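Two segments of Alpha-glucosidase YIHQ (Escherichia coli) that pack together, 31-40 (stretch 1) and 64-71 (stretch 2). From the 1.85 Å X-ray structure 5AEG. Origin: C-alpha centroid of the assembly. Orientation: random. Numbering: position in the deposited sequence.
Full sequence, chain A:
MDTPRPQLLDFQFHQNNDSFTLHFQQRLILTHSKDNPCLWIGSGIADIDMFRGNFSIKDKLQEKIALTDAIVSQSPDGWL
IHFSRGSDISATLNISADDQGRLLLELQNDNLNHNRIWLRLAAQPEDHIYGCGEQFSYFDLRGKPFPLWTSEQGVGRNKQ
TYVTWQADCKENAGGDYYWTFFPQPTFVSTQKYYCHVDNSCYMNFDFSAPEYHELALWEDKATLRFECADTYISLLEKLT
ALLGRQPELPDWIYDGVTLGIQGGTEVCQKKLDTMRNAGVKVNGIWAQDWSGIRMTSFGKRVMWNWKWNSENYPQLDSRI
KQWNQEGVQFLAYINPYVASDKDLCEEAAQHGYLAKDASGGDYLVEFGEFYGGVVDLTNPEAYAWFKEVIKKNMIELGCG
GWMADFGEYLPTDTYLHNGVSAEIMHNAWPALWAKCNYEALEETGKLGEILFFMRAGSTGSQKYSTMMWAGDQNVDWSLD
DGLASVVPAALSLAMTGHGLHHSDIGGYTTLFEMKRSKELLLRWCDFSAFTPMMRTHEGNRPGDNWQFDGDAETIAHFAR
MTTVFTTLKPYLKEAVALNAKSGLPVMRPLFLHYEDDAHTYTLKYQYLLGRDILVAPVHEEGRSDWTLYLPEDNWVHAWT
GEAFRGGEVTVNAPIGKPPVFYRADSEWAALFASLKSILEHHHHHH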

# COMPACT_ATOMS: atom_id res chain seq x y z
N THR A 31 -0.34 -31.77 3.62
CA THR A 31 -0.34 -33.21 3.35
C THR A 31 1.01 -33.52 2.75
O THR A 31 1.55 -32.73 2.00
CB THR A 31 -1.28 -33.62 2.26
OG1 THR A 31 -0.94 -32.88 1.11
CG2 THR A 31 -2.63 -33.26 2.63
N HIS A 32 1.55 -34.68 3.10
CA HIS A 32 2.92 -35.09 2.75
C HIS A 32 2.93 -36.60 2.59
O HIS A 32 2.48 -37.30 3.49
CB HIS A 32 3.89 -34.78 3.88
CG HIS A 32 5.27 -35.30 3.64
ND1 HIS A 32 6.22 -34.59 2.93
CD2 HIS A 32 5.89 -36.44 4.04
CE1 HIS A 32 7.35 -35.27 2.87
NE2 HIS A 32 7.19 -36.39 3.55
N SER A 33 3.47 -37.09 1.50
CA SER A 33 3.93 -38.47 1.48
C SER A 33 5.24 -38.50 0.74
O SER A 33 5.69 -37.45 0.17
CB SER A 33 2.92 -39.32 0.72
OG SER A 33 2.85 -38.87 -0.62
N LYS A 34 5.86 -39.68 0.74
CA LYS A 34 7.10 -39.92 -0.01
C LYS A 34 6.89 -39.57 -1.43
O LYS A 34 7.71 -38.92 -2.02
CB LYS A 34 7.59 -41.38 0.08
CG LYS A 34 8.84 -41.58 0.94
CD LYS A 34 9.84 -42.54 0.26
CE LYS A 34 10.91 -43.07 1.23
NZ LYS A 34 12.34 -42.80 0.86
N ASP A 35 5.72 -39.89 -1.96
CA ASP A 35 5.36 -39.59 -3.39
C ASP A 35 4.91 -38.18 -3.67
O ASP A 35 5.04 -37.74 -4.82
CB ASP A 35 4.20 -40.48 -3.84
CG ASP A 35 4.43 -41.93 -3.51
OD1 ASP A 35 5.14 -42.59 -4.31
OD2 ASP A 35 3.97 -42.38 -2.42
N ASN A 36 4.33 -37.51 -2.67
CA ASN A 36 3.87 -36.11 -2.79
C ASN A 36 4.33 -35.28 -1.63
O ASN A 36 3.61 -35.03 -0.69
CB ASN A 36 2.36 -36.06 -3.07
CG ASN A 36 2.05 -36.41 -4.55
OD1 ASN A 36 2.74 -35.96 -5.47
ND2 ASN A 36 1.07 -37.26 -4.76
N PRO A 37 5.63 -34.93 -1.62
CA PRO A 37 6.17 -34.20 -0.49
C PRO A 37 5.59 -32.76 -0.42
O PRO A 37 5.09 -32.22 -1.44
CB PRO A 37 7.70 -34.16 -0.78
CG PRO A 37 7.82 -34.40 -2.22
CD PRO A 37 6.62 -35.16 -2.67
N CYS A 38 5.70 -32.17 0.74
CA CYS A 38 5.26 -30.85 0.99
C CYS A 38 6.45 -29.93 1.08
O CYS A 38 6.27 -28.69 1.07
CB CYS A 38 4.47 -30.78 2.28
SG CYS A 38 5.30 -30.89 3.87
N LEU A 39 7.68 -30.50 1.13
CA LEU A 39 8.86 -29.64 1.39
C LEU A 39 10.05 -29.96 0.56
O LEU A 39 10.38 -31.13 0.34
CB LEU A 39 9.20 -29.63 2.85
CG LEU A 39 10.43 -28.94 3.37
CD1 LEU A 39 10.32 -27.40 3.27
CD2 LEU A 39 10.69 -29.28 4.80
N TRP A 40 10.62 -28.88 -0.06
CA TRP A 40 11.88 -28.94 -0.76
C TRP A 40 12.80 -27.88 -0.15
O TRP A 40 12.36 -26.81 0.28
CB TRP A 40 11.74 -28.62 -2.29
CG TRP A 40 10.99 -29.53 -3.17
CD1 TRP A 40 11.50 -30.25 -4.15
CD2 TRP A 40 9.57 -29.77 -3.18
NE1 TRP A 40 10.53 -30.93 -4.83
CE2 TRP A 40 9.32 -30.69 -4.21
CE3 TRP A 40 8.51 -29.32 -2.39
CZ2 TRP A 40 8.04 -31.17 -4.52
CZ3 TRP A 40 7.23 -29.77 -2.67
CH2 TRP A 40 6.99 -30.66 -3.76
N LYS A 64 17.73 -27.90 -5.63
CA LYS A 64 16.38 -27.97 -5.13
C LYS A 64 16.10 -29.49 -4.89
O LYS A 64 16.07 -30.28 -5.85
CB LYS A 64 15.40 -27.37 -6.18
CG LYS A 64 13.98 -27.51 -5.79
CD LYS A 64 13.04 -27.02 -6.85
CE LYS A 64 11.71 -26.68 -6.18
NZ LYS A 64 10.62 -26.71 -7.14
N ILE A 65 15.87 -29.85 -3.64
CA ILE A 65 15.81 -31.28 -3.24
C ILE A 65 14.58 -31.53 -2.41
O ILE A 65 14.35 -30.82 -1.43
CB ILE A 65 17.02 -31.64 -2.34
CG1 ILE A 65 18.30 -31.28 -3.04
CG2 ILE A 65 17.00 -33.13 -2.05
CD1 ILE A 65 19.47 -31.06 -2.13
N ALA A 66 13.82 -32.54 -2.79
CA ALA A 66 12.58 -32.90 -2.15
C ALA A 66 12.92 -33.70 -0.91
O ALA A 66 13.72 -34.67 -1.01
CB ALA A 66 11.74 -33.74 -3.11
N LEU A 67 12.42 -33.26 0.24
CA LEU A 67 12.60 -33.94 1.51
C LEU A 67 11.43 -34.91 1.67
O LEU A 67 10.44 -34.64 2.31
CB LEU A 67 12.79 -33.01 2.67
CG LEU A 67 13.88 -31.98 2.51
CD1 LEU A 67 14.04 -31.25 3.84
CD2 LEU A 67 15.22 -32.56 2.10
N THR A 68 11.63 -36.08 1.06
CA THR A 68 10.58 -37.07 0.95
C THR A 68 10.34 -37.83 2.29
O THR A 68 9.22 -38.32 2.56
CB THR A 68 10.95 -38.08 -0.10
OG1 THR A 68 12.24 -38.62 0.21
CG2 THR A 68 10.98 -37.44 -1.51
N ASP A 69 11.36 -37.90 3.14
CA ASP A 69 11.25 -38.72 4.36
C ASP A 69 10.92 -37.88 5.55
O ASP A 69 11.47 -36.77 5.74
CB ASP A 69 12.59 -39.43 4.67
CG ASP A 69 13.12 -40.24 3.52
OD1 ASP A 69 12.33 -40.58 2.61
OD2 ASP A 69 14.36 -40.47 3.47
N ALA A 70 10.01 -38.36 6.40
CA ALA A 70 9.65 -37.64 7.60
C ALA A 70 9.54 -38.58 8.82
O ALA A 70 8.91 -39.61 8.71
CB ALA A 70 8.32 -36.95 7.41
N ILE A 71 10.11 -38.15 9.94
CA ILE A 71 9.90 -38.79 11.24
C ILE A 71 9.30 -37.78 12.19
O ILE A 71 9.84 -36.67 12.40
CB ILE A 71 11.21 -39.27 11.85
CG1 ILE A 71 11.87 -40.29 10.94
CG2 ILE A 71 10.97 -39.90 13.25
CD1 ILE A 71 13.28 -40.67 11.40

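A short antiparallel pairing between two strands often needs side chains to finish what the backbone begins, and these two segments of the E. coli alpha-glucosidase YIHQ illustrate the point well. Together they bury 564 Å² of surface, yet the ladder between them contributes a single beta bridge. W40 and A66 face each other there as a non-hydrogen-bonded antiparallel pair, their CA atoms 4.3 Å apart. Just beyond the pair, the amide N of L67 donates to the O of L39 at 3.0 Å with a nearly straight geometry, while the CA of W40 lies 3.2 Å from the O of I65, a CA-H...O contact of the kind common where antiparallel strands run side by side.

The residue that covers most surface is W40. At a non-hydrogen-bonded pair the two side chains project from the same face of the sheet, so the indole and the methyl of A66 are neighbours from the outset. The ring lies close to the alanine: CB of A66 sits 3.8 Å from the centroid of the five-membered ring of W40, over the face, in a CH-pi contact. K64 occupies the opposite face. Its side chain extends with all four chi angles near t, and NZ of K64 reaches a point 4.8 Å from the centroid of the five-membered ring of W40, only 11° off the ring normal. This is cation-pi geometry, in which the positive ammonium meets the electron-rich indole; on the way, CG of K64 passes 4.0 Å from CD1 of W40. The five-membered ring is thus held between an aliphatic contact and a charged one.

T68 and L67 come next in covered area. Here a side chain of stretch 1 bonds to the backbone of stretch 2, next to the main-chain bond from L67 N to L39 O. H32 supplies a polar link: NE2 of H32 donates to the O of T68 at 3.0 Å, and the O of L67 also lies near the plane of the ring at its edge, 3.2 Å from CE1 of H32. The imidazole is steadied from its other nitrogen, since ND1 of H32 accepts a weak hydrogen bond from the N of C38 at 3.3 Å. One ring therefore ties the loop of its own stretch to the backbone of the other.

Apolar contacts fill in around these bonds. CG of K34 lies 4.2 Å from CB of T68, and CG of P37 stands 4.1 Å from CB of A66. L39 and L67, already joined by their backbones, meet again through their side chains, CD2 of L39 lying 4.0 Å from CD1 of L67.

At the exposed margin, K34 closes the contact with charge. Its CA-to-CB bond points sideways, but the end of the chain comes round so that NZ of K34 forms a salt bridge with OD1 of D69 at 2.8 Å. The same OD1 of D69 accepts from OG1 of T68 at 3.1 Å, so the carboxylate is fixed from both stretches.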